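PDB 2C9K: pesticidal crystal protein CRY4AA from Bacillus thuringiensis, which kills mosquito larvae by binding to midgut epithelial cells and promoting their colloid-osmotic lysis through pore formation. Local coordinates for residues N300-A305 against F313-N318; N371-M376 against Q449-A454. All blocks are in the same frame, centred on the assembly; numbering follows the deposited sequence.

In the fold
Both contacts lie in the second domain, the beta-prism generally associated with receptor recognition in three-domain Cry toxins, and both are buried. They differ in what they join. Contact 1 pairs neighbouring strands of one antiparallel sheet, so backbone hydrogen bonds do much of the work and an aromatic cluster covers one face. Contact 2 bridges two different sheets, buries about half as much surface, and relies on side chains: an aliphatic-aromatic core beside a polar, water-bridged end. Their centres lie about 11 Å apart, and they meet directly: Phe313 N is 2.7 Å from Ile373 O, a probable hydrogen bond, while Phe301 packs on Met376. With strand 450-457 of contact 2, three sheets meet here.

Contact 1: N300-A305 against F313-N318; sequences NFYEKA and FTSHYN
Phe301 packs against both Phe313 and His316 of the opposing strand, and its atoms can be followed outward from the backbone. CB stands over the face of the Phe313 ring, 3.6 Å from the ring centroid. CG is anti to the carbonyl carbon (chi1 -73°), close to both Phe313 CG and His316 CB. On the ring, CD2 touches CB of Phe313 as well as CB of His316, and the latter carbon lies over the centre of the Phe301 ring, 3.6 Å from its centroid. Farther out, CE2 and CZ overlap the imidazole at CG and CD2. The two rings form an offset stack, centroids 4.7 Å apart and planes only 13° from parallel, whereas Phe301 presents its edge to the face of Phe313, with planes at 61°.

The other sheet face carries Asn300 and Tyr317, a hydrogen-bonded antiparallel pair. Tyr317 O accepts two bonds from Asn300, from backbone N at 3.1 Å and from ND2 at 3.2 Å, the second donor lying above the carbonyl plane. CB of Asn300 also lies over the phenol face, offset toward its rim, and the amide stacks nearly parallel on the same ring, while OD1 turns to Ser345. Beyond them, Tyr302 meets the Tyr317 ring obliquely, CE1 to CE2 at 3.5 Å.

This hairpin forms the middle of a four-stranded sheet, flanked by strands 329-335 and 342-347; Leu343 packs on Asn300, Tyr302 and Tyr317. On the Phe301 face, Phe301 and Phe313 reach strand 373-381, and His316 NE2 bonds to Ile437 O of strand 432-440.

Contact 2: N371-M376 against Q449-A454; sequences NNISKM and QVYTFA
Ile373 lays its long branch, CG1 and CD1, over one face of the Tyr451 ring, and this is the tightly packed part of the contact. CD1 lies 3.8 Å from the ring centroid and only 4° off the normal, a CH-pi geometry centred on the face. CG1 follows over the rim, 3.7 Å from Tyr451 CE1. The branch gets there by being fully extended, CD1 anti to CA (chi2 179°). Gln449 CG lies over the opposite face of the phenol, offset toward its rim, and the ring is thus covered on both sides. CD1 also approaches the edge of the Phe453 ring, 4.1 Å from CZ, and Phe453 in turn stacks on Phe407.

Toward the start of both segments the apolar contact gives way to looser polar links. Ile373 N reaches Tyr451 OH in a weak bond of 3.5 Å. Asn371 ND2 makes another weak bond to Gln449 O, 3.3 Å long and bent to 124° at the hydrogen. The amides of Asn372 and Gln449 do not bond directly: a water donates to Asn372 OD1 at 2.8 Å and accepts weakly from Gln449 NE2. The remaining amide atoms are held by other strands, Asn372 ND2 by Phe313 O and Gln449 OE1 by Ser439 OG. Though water-bridged, this end is buried too.

Strand 373-381, interrupted by a classic bulge with Ser374 and Lys375 together opposite Ile360, lies between strands 386-392 and 353-362 in a four-stranded antiparallel sheet, while strand 450-457 is central to a three-stranded one. An isoleucine of one sheet packing on the tyrosine and phenylalanine of the next, within a set of three antiparallel sheets, fits the beta-prism of domain II in three-domain Cry toxins, whose sheets pack around a common hydrophobic core.

Contact 1: N300-A305 against F313-N318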
ATOM      1  N   ASN A 300     -16.142 -17.181  -8.648  1.00 32.01           N
ATOM      2  CA  ASN A 300     -17.259 -18.067  -8.951  1.00 34.23           C
ATOM      3  C   ASN A 300     -18.609 -17.359  -8.900  1.00 35.74           C
ATOM      4  O   ASN A 300     -19.133 -17.093  -7.822  1.00 36.94           O
ATOM      5  CB  ASN A 300     -17.234 -19.228  -7.960  1.00 34.70           C
ATOM      6  CG  ASN A 300     -15.860 -19.870  -7.860  1.00 36.03           C
ATOM      7  OD1 ASN A 300     -15.507 -20.740  -8.656  1.00 35.76           O
ATOM      8  ND2 ASN A 300     -15.067 -19.423  -6.892  1.00 36.47           N
ATOM      9  N   PHE A 301     -19.164 -17.063 -10.073  1.00 37.65           N
ATOM     10  CA  PHE A 301     -20.453 -16.382 -10.186  1.00 37.81           C
ATOM     11  C   PHE A 301     -21.560 -17.302 -10.694  1.00 37.80           C
ATOM     12  O   PHE A 301     -21.427 -17.918 -11.749  1.00 36.62           O
ATOM     13  CB  PHE A 301     -20.347 -15.187 -11.138  1.00 37.77           C
ATOM     14  CG  PHE A 301     -19.609 -14.018 -10.569  1.00 38.89           C
ATOM     15  CD1 PHE A 301     -18.238 -14.083 -10.346  1.00 40.06           C
ATOM     16  CD2 PHE A 301     -20.286 -12.847 -10.248  1.00 39.89           C
ATOM     17  CE1 PHE A 301     -17.549 -12.992  -9.810  1.00 40.42           C
ATOM     18  CE2 PHE A 301     -19.609 -11.750  -9.710  1.00 40.87           C
ATOM     19  CZ  PHE A 301     -18.239 -11.822  -9.490  1.00 40.93           C
ATOM     20  N   TYR A 302     -22.652 -17.390  -9.939  1.00 38.64           N
ATOM     21  CA  TYR A 302     -23.788 -18.213 -10.338  1.00 39.78           C
ATOM     22  C   TYR A 302     -24.737 -17.412 -11.232  1.00 41.17           C
ATOM     23  O   TYR A 302     -25.038 -16.253 -10.948  1.00 41.96           O
ATOM     24  CB  TYR A 302     -24.581 -18.694  -9.124  1.00 38.60           C
ATOM     25  CG  TYR A 302     -23.876 -19.675  -8.230  1.00 38.28           C
ATOM     26  CD1 TYR A 302     -23.130 -19.242  -7.136  1.00 39.40           C
ATOM     27  CD2 TYR A 302     -23.993 -21.045  -8.446  1.00 38.61           C
ATOM     28  CE1 TYR A 302     -22.520 -20.157  -6.272  1.00 38.34           C
ATOM     29  CE2 TYR A 302     -23.388 -21.967  -7.595  1.00 37.43           C
ATOM     30  CZ  TYR A 302     -22.656 -21.516  -6.511  1.00 37.63           C
ATOM     31  OH  TYR A 302     -22.061 -22.427  -5.673  1.00 37.47           O
ATOM     32  N   GLU A 303     -25.211 -18.035 -12.306  1.00 43.28           N
ATOM     33  CA  GLU A 303     -26.145 -17.388 -13.225  1.00 45.96           C
ATOM     34  C   GLU A 303     -27.496 -18.076 -13.073  1.00 46.14           C
ATOM     35  O   GLU A 303     -27.590 -19.128 -12.445  1.00 45.07           O
ATOM     36  CB  GLU A 303     -25.667 -17.544 -14.664  1.00 48.17           C
ATOM     37  CG  GLU A 303     -25.429 -18.993 -15.045  1.00 50.74           C
ATOM     38  CD  GLU A 303     -25.202 -19.178 -16.526  1.00 52.02           C
ATOM     39  OE1 GLU A 303     -24.272 -18.548 -17.072  1.00 52.90           O
ATOM     40  OE2 GLU A 303     -25.956 -19.962 -17.140  1.00 52.74           O
ATOM     41  N   LYS A 304     -28.540 -17.492 -13.651  1.00 47.18           N
ATOM     42  CA  LYS A 304     -29.868 -18.087 -13.556  1.00 48.79           C
ATOM     43  C   LYS A 304     -30.043 -19.225 -14.563  1.00 49.51           C
ATOM     44  O   LYS A 304     -29.481 -19.187 -15.662  1.00 49.66           O
ATOM     45  CB  LYS A 304     -30.944 -17.014 -13.767  1.00 48.49           C
ATOM     46  CG  LYS A 304     -31.067 -16.045 -12.596  1.00 48.18           C
ATOM     47  CD  LYS A 304     -32.181 -15.033 -12.787  1.00 46.98           C
ATOM     48  CE  LYS A 304     -31.859 -14.052 -13.895  1.00 48.13           C
ATOM     49  NZ  LYS A 304     -32.935 -13.022 -14.021  1.00 49.70           N
ATOM     50  N   ALA A 305     -30.817 -20.237 -14.176  1.00 50.16           N
ATOM     51  CA  ALA A 305     -31.073 -21.395 -15.031  1.00 51.54           C
ATOM     52  C   ALA A 305     -31.698 -21.024 -16.372  1.00 52.65           C
ATOM     53  O   ALA A 305     -31.508 -21.726 -17.366  1.00 53.31           O
ATOM     54  CB  ALA A 305     -31.969 -22.379 -14.312  1.00 50.97           C
ATOM     55  N   PHE A 313     -25.669 -12.436 -12.909  1.00 32.39           N
ATOM     56  CA  PHE A 313     -25.133 -13.260 -11.852  1.00 31.74           C
ATOM     57  C   PHE A 313     -25.886 -13.039 -10.557  1.00 32.08           C
ATOM     58  O   PHE A 313     -25.894 -11.960  -9.968  1.00 31.35           O
ATOM     59  CB  PHE A 313     -23.635 -13.016 -11.703  1.00 31.37           C
ATOM     60  CG  PHE A 313     -22.838 -13.502 -12.880  1.00 30.76           C
ATOM     61  CD1 PHE A 313     -22.055 -12.623 -13.623  1.00 30.42           C
ATOM     62  CD2 PHE A 313     -22.901 -14.839 -13.270  1.00 30.31           C
ATOM     63  CE1 PHE A 313     -21.348 -13.067 -14.737  1.00 31.06           C
ATOM     64  CE2 PHE A 313     -22.199 -15.295 -14.380  1.00 29.75           C
ATOM     65  CZ  PHE A 313     -21.420 -14.408 -15.118  1.00 30.69           C
ATOM     66  N   THR A 314     -26.561 -14.099 -10.153  1.00 32.44           N
ATOM     67  CA  THR A 314     -27.357 -14.114  -8.953  1.00 32.19           C
ATOM     68  C   THR A 314     -26.547 -13.888  -7.693  1.00 32.11           C
ATOM     69  O   THR A 314     -26.914 -13.069  -6.851  1.00 31.62           O
ATOM     70  CB  THR A 314     -28.088 -15.451  -8.867  1.00 32.57           C
ATOM     71  OG1 THR A 314     -29.390 -15.298  -9.443  1.00 36.60           O
ATOM     72  CG2 THR A 314     -28.191 -15.942  -7.440  1.00 31.64           C
ATOM     73  N   SER A 315     -25.444 -14.620  -7.575  1.00 32.36           N
ATOM     74  CA  SER A 315     -24.583 -14.545  -6.397  1.00 32.08           C
ATOM     75  C   SER A 315     -23.152 -14.937  -6.765  1.00 31.16           C
ATOM     76  O   SER A 315     -22.870 -15.218  -7.929  1.00 31.98           O
ATOM     77  CB  SER A 315     -25.120 -15.505  -5.338  1.00 31.90           C
ATOM     78  OG  SER A 315     -25.330 -16.786  -5.913  1.00 30.34           O
ATOM     79  N   HIS A 316     -22.251 -14.958  -5.785  1.00 28.87           N
ATOM     80  CA  HIS A 316     -20.875 -15.347  -6.065  1.00 29.10           C
ATOM     81  C   HIS A 316     -20.071 -15.646  -4.815  1.00 28.48           C
ATOM     82  O   HIS A 316     -20.524 -15.396  -3.707  1.00 29.80           O
ATOM     83  CB  HIS A 316     -20.154 -14.257  -6.867  1.00 28.88           C
ATOM     84  CG  HIS A 316     -19.727 -13.082  -6.046  1.00 30.52           C
ATOM     85  ND1 HIS A 316     -20.619 -12.171  -5.524  1.00 32.25           N
ATOM     86  CD2 HIS A 316     -18.498 -12.663  -5.664  1.00 30.76           C
ATOM     87  CE1 HIS A 316     -19.958 -11.239  -4.861  1.00 30.12           C
ATOM     88  NE2 HIS A 316     -18.669 -11.514  -4.931  1.00 29.56           N
ATOM     89  N   TYR A 317     -18.886 -16.212  -5.007  1.00 27.82           N
ATOM     90  CA  TYR A 317     -17.984 -16.505  -3.900  1.00 28.59           C
ATOM     91  C   TYR A 317     -16.552 -16.549  -4.429  1.00 27.08           C
ATOM     92  O   TYR A 317     -16.332 -16.757  -5.621  1.00 26.44           O
ATOM     93  CB  TYR A 317     -18.381 -17.814  -3.184  1.00 31.90           C
ATOM     94  CG  TYR A 317     -18.224 -19.091  -3.981  1.00 35.47           C
ATOM     95  CD1 TYR A 317     -16.966 -19.654  -4.200  1.00 35.75           C
ATOM     96  CD2 TYR A 317     -19.336 -19.733  -4.524  1.00 36.94           C
ATOM     97  CE1 TYR A 317     -16.820 -20.819  -4.942  1.00 37.91           C
ATOM     98  CE2 TYR A 317     -19.202 -20.901  -5.270  1.00 38.84           C
ATOM     99  CZ  TYR A 317     -17.940 -21.440  -5.480  1.00 39.23           C
ATOM    100  OH  TYR A 317     -17.798 -22.579  -6.246  1.00 39.33           O
ATOM    101  N   ASN A 318     -15.586 -16.319  -3.547  1.00 26.49           N
ATOM    102  CA  ASN A 318     -14.170 -16.309  -3.919  1.00 26.68           C
ATOM    103  C   ASN A 318     -13.450 -17.538  -3.382  1.00 26.66           C
ATOM    104  O   ASN A 318     -13.804 -18.054  -2.316  1.00 28.07           O
ATOM    105  CB  ASN A 318     -13.463 -15.082  -3.324  1.00 28.03           C
ATOM    106  CG  ASN A 318     -14.122 -13.774  -3.698  1.00 29.87           C
ATOM    107  OD1 ASN A 318     -13.831 -13.200  -4.745  1.00 34.28           O
ATOM    108  ND2 ASN A 318     -15.016 -13.292  -2.840  1.00 27.69           N
TER

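Contact 2: N371-M376 against Q449-A454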
ATOM      1  N   ASN A 371     -29.510  -4.679 -10.252  1.00 34.54           N
ATOM      2  CA  ASN A 371     -28.428  -3.926 -10.892  1.00 34.23           C
ATOM      3  C   ASN A 371     -27.159  -4.775 -10.858  1.00 34.18           C
ATOM      4  O   ASN A 371     -26.037  -4.262 -10.895  1.00 32.38           O
ATOM      5  CB  ASN A 371     -28.190  -2.557 -10.223  1.00 33.39           C
ATOM      6  CG  ASN A 371     -27.849  -2.652  -8.737  1.00 34.54           C
ATOM      7  OD1 ASN A 371     -27.623  -1.632  -8.092  1.00 35.77           O
ATOM      8  ND2 ASN A 371     -27.818  -3.862  -8.193  1.00 34.02           N
ATOM      9  N   ASN A 372     -27.380  -6.088 -10.807  1.00 33.46           N
ATOM     10  CA  ASN A 372     -26.338  -7.111 -10.770  1.00 33.87           C
ATOM     11  C   ASN A 372     -25.370  -7.100 -11.950  1.00 34.48           C
ATOM     12  O   ASN A 372     -25.613  -6.471 -12.979  1.00 34.43           O
ATOM     13  CB  ASN A 372     -26.981  -8.498 -10.730  1.00 32.91           C
ATOM     14  CG  ASN A 372     -27.818  -8.717  -9.505  1.00 33.49           C
ATOM     15  OD1 ASN A 372     -28.596  -7.850  -9.103  1.00 33.68           O
ATOM     16  ND2 ASN A 372     -27.678  -9.893  -8.904  1.00 32.56           N
ATOM     17  N   ILE A 373     -24.273  -7.832 -11.781  1.00 34.73           N
ATOM     18  CA  ILE A 373     -23.266  -7.978 -12.821  1.00 35.89           C
ATOM     19  C   ILE A 373     -23.749  -9.119 -13.717  1.00 35.86           C
ATOM     20  O   ILE A 373     -24.124 -10.185 -13.226  1.00 34.96           O
ATOM     21  CB  ILE A 373     -21.885  -8.361 -12.221  1.00 36.29           C
ATOM     22  CG1 ILE A 373     -21.351  -7.218 -11.358  1.00 36.85           C
ATOM     23  CG2 ILE A 373     -20.901  -8.676 -13.331  1.00 36.36           C
ATOM     24  CD1 ILE A 373     -20.007  -7.509 -10.718  1.00 35.97           C
ATOM     25  N   SER A 374     -23.757  -8.899 -15.025  1.00 36.08           N
ATOM     26  CA  SER A 374     -24.199  -9.938 -15.943  1.00 37.26           C
ATOM     27  C   SER A 374     -23.069 -10.353 -16.879  1.00 38.23           C
ATOM     28  O   SER A 374     -23.160 -11.381 -17.548  1.00 39.04           O
ATOM     29  CB  SER A 374     -25.405  -9.461 -16.762  1.00 37.11           C
ATOM     30  OG  SER A 374     -25.036  -8.463 -17.702  1.00 39.03           O
ATOM     31  N   LYS A 375     -22.000  -9.566 -16.918  1.00 38.73           N
ATOM     32  CA  LYS A 375     -20.873  -9.885 -17.784  1.00 39.95           C
ATOM     33  C   LYS A 375     -19.561  -9.257 -17.294  1.00 39.67           C
ATOM     34  O   LYS A 375     -19.552  -8.137 -16.772  1.00 39.64           O
ATOM     35  CB  LYS A 375     -21.176  -9.408 -19.207  1.00 41.77           C
ATOM     36  CG  LYS A 375     -20.092  -9.734 -20.214  1.00 45.32           C
ATOM     37  CD  LYS A 375     -20.323  -9.000 -21.519  1.00 48.51           C
ATOM     38  CE  LYS A 375     -19.209  -9.292 -22.513  1.00 51.16           C
ATOM     39  NZ  LYS A 375     -19.104 -10.751 -22.779  1.00 53.18           N
ATOM     40  N   MET A 376     -18.454  -9.977 -17.463  1.00 37.86           N
ATOM     41  CA  MET A 376     -17.158  -9.459 -17.037  1.00 36.35           C
ATOM     42  C   MET A 376     -16.005  -9.811 -17.970  1.00 34.84           C
ATOM     43  O   MET A 376     -15.881 -10.938 -18.435  1.00 34.39           O
ATOM     44  CB  MET A 376     -16.822  -9.941 -15.624  1.00 36.70           C
ATOM     45  CG  MET A 376     -17.682  -9.333 -14.544  1.00 36.65           C
ATOM     46  SD  MET A 376     -17.240  -9.957 -12.924  1.00 37.16           S
ATOM     47  CE  MET A 376     -18.175 -11.483 -12.904  1.00 36.69           C
ATOM     48  N   GLN A 449     -27.702  -4.469  -5.327  1.00 26.43           N
ATOM     49  CA  GLN A 449     -26.524  -5.056  -4.700  1.00 26.67           C
ATOM     50  C   GLN A 449     -25.333  -4.165  -5.041  1.00 25.81           C
ATOM     51  O   GLN A 449     -25.194  -3.722  -6.184  1.00 24.69           O
ATOM     52  CB  GLN A 449     -26.312  -6.459  -5.262  1.00 27.59           C
ATOM     53  CG  GLN A 449     -25.304  -7.307  -4.533  1.00 30.35           C
ATOM     54  CD  GLN A 449     -25.111  -8.665  -5.200  1.00 30.12           C
ATOM     55  OE1 GLN A 449     -24.335  -9.499  -4.732  1.00 31.23           O
ATOM     56  NE2 GLN A 449     -25.819  -8.887  -6.298  1.00 27.68           N
ATOM     57  N   VAL A 450     -24.498  -3.882  -4.043  1.00 25.49           N
ATOM     58  CA  VAL A 450     -23.306  -3.048  -4.227  1.00 25.86           C
ATOM     59  C   VAL A 450     -22.056  -3.920  -4.108  1.00 25.82           C
ATOM     60  O   VAL A 450     -21.916  -4.691  -3.154  1.00 26.41           O
ATOM     61  CB  VAL A 450     -23.215  -1.938  -3.157  1.00 25.60           C
ATOM     62  CG1 VAL A 450     -21.887  -1.233  -3.260  1.00 26.94           C
ATOM     63  CG2 VAL A 450     -24.329  -0.938  -3.348  1.00 27.28           C
ATOM     64  N   TYR A 451     -21.146  -3.802  -5.070  1.00 24.85           N
ATOM     65  CA  TYR A 451     -19.928  -4.601  -5.030  1.00 24.57           C
ATOM     66  C   TYR A 451     -18.711  -3.738  -4.743  1.00 23.72           C
ATOM     67  O   TYR A 451     -18.742  -2.518  -4.896  1.00 24.62           O
ATOM     68  CB  TYR A 451     -19.681  -5.313  -6.366  1.00 24.31           C
ATOM     69  CG  TYR A 451     -20.798  -6.204  -6.878  1.00 26.15           C
ATOM     70  CD1 TYR A 451     -21.907  -5.668  -7.534  1.00 26.63           C
ATOM     71  CD2 TYR A 451     -20.718  -7.587  -6.749  1.00 24.75           C
ATOM     72  CE1 TYR A 451     -22.905  -6.490  -8.054  1.00 27.43           C
ATOM     73  CE2 TYR A 451     -21.704  -8.415  -7.260  1.00 26.80           C
ATOM     74  CZ  TYR A 451     -22.795  -7.866  -7.913  1.00 28.56           C
ATOM     75  OH  TYR A 451     -23.765  -8.699  -8.435  1.00 28.49           O
ATOM     76  N   THR A 452     -17.637  -4.390  -4.326  0.50 22.47           N
ATOM     77  CA  THR A 452     -16.376  -3.719  -4.082  0.50 22.08           C
ATOM     78  C   THR A 452     -15.324  -4.665  -4.622  0.50 21.25           C
ATOM     79  O   THR A 452     -15.427  -5.883  -4.460  0.50 21.37           O
ATOM     80  CB  THR A 452     -16.104  -3.490  -2.596  0.50 23.00           C
ATOM     81  OG1 THR A 452     -16.398  -4.686  -1.875  1.00 25.49           O
ATOM     82  CG2 THR A 452     -16.940  -2.349  -2.063  1.00 24.20           C
ATOM     83  N   PHE A 453     -14.327  -4.110  -5.288  1.00 20.65           N
ATOM     84  CA  PHE A 453     -13.255  -4.913  -5.846  1.00 19.91           C
ATOM     85  C   PHE A 453     -11.992  -4.607  -5.059  1.00 19.25           C
ATOM     86  O   PHE A 453     -11.540  -3.469  -5.016  1.00 20.71           O
ATOM     87  CB  PHE A 453     -13.087  -4.588  -7.334  1.00 19.23           C
ATOM     88  CG  PHE A 453     -14.317  -4.894  -8.158  1.00 19.58           C
ATOM     89  CD1 PHE A 453     -15.432  -4.059  -8.113  1.00 18.10           C
ATOM     90  CD2 PHE A 453     -14.387  -6.060  -8.924  1.00 18.51           C
ATOM     91  CE1 PHE A 453     -16.596  -4.380  -8.811  1.00 17.30           C
ATOM     92  CE2 PHE A 453     -15.548  -6.389  -9.624  1.00 17.37           C
ATOM     93  CZ  PHE A 453     -16.652  -5.549  -9.565  1.00 17.74           C
ATOM     94  N   ALA A 454     -11.456  -5.630  -4.403  1.00 18.32           N
ATOM     95  CA  ALA A 454     -10.251  -5.497  -3.592  1.00 17.54           C
ATOM     96  C   ALA A 454      -9.016  -5.566  -4.475  1.00 17.45           C
ATOM     97  O   ALA A 454      -8.962  -6.354  -5.413  1.00 18.53           O
ATOM     98  CB  ALA A 454     -10.205  -6.601  -2.558  1.00 16.06           C
TER
HETATM   99  O   HOH W   1     -28.997  -8.101  -6.344  1.00 51.49           O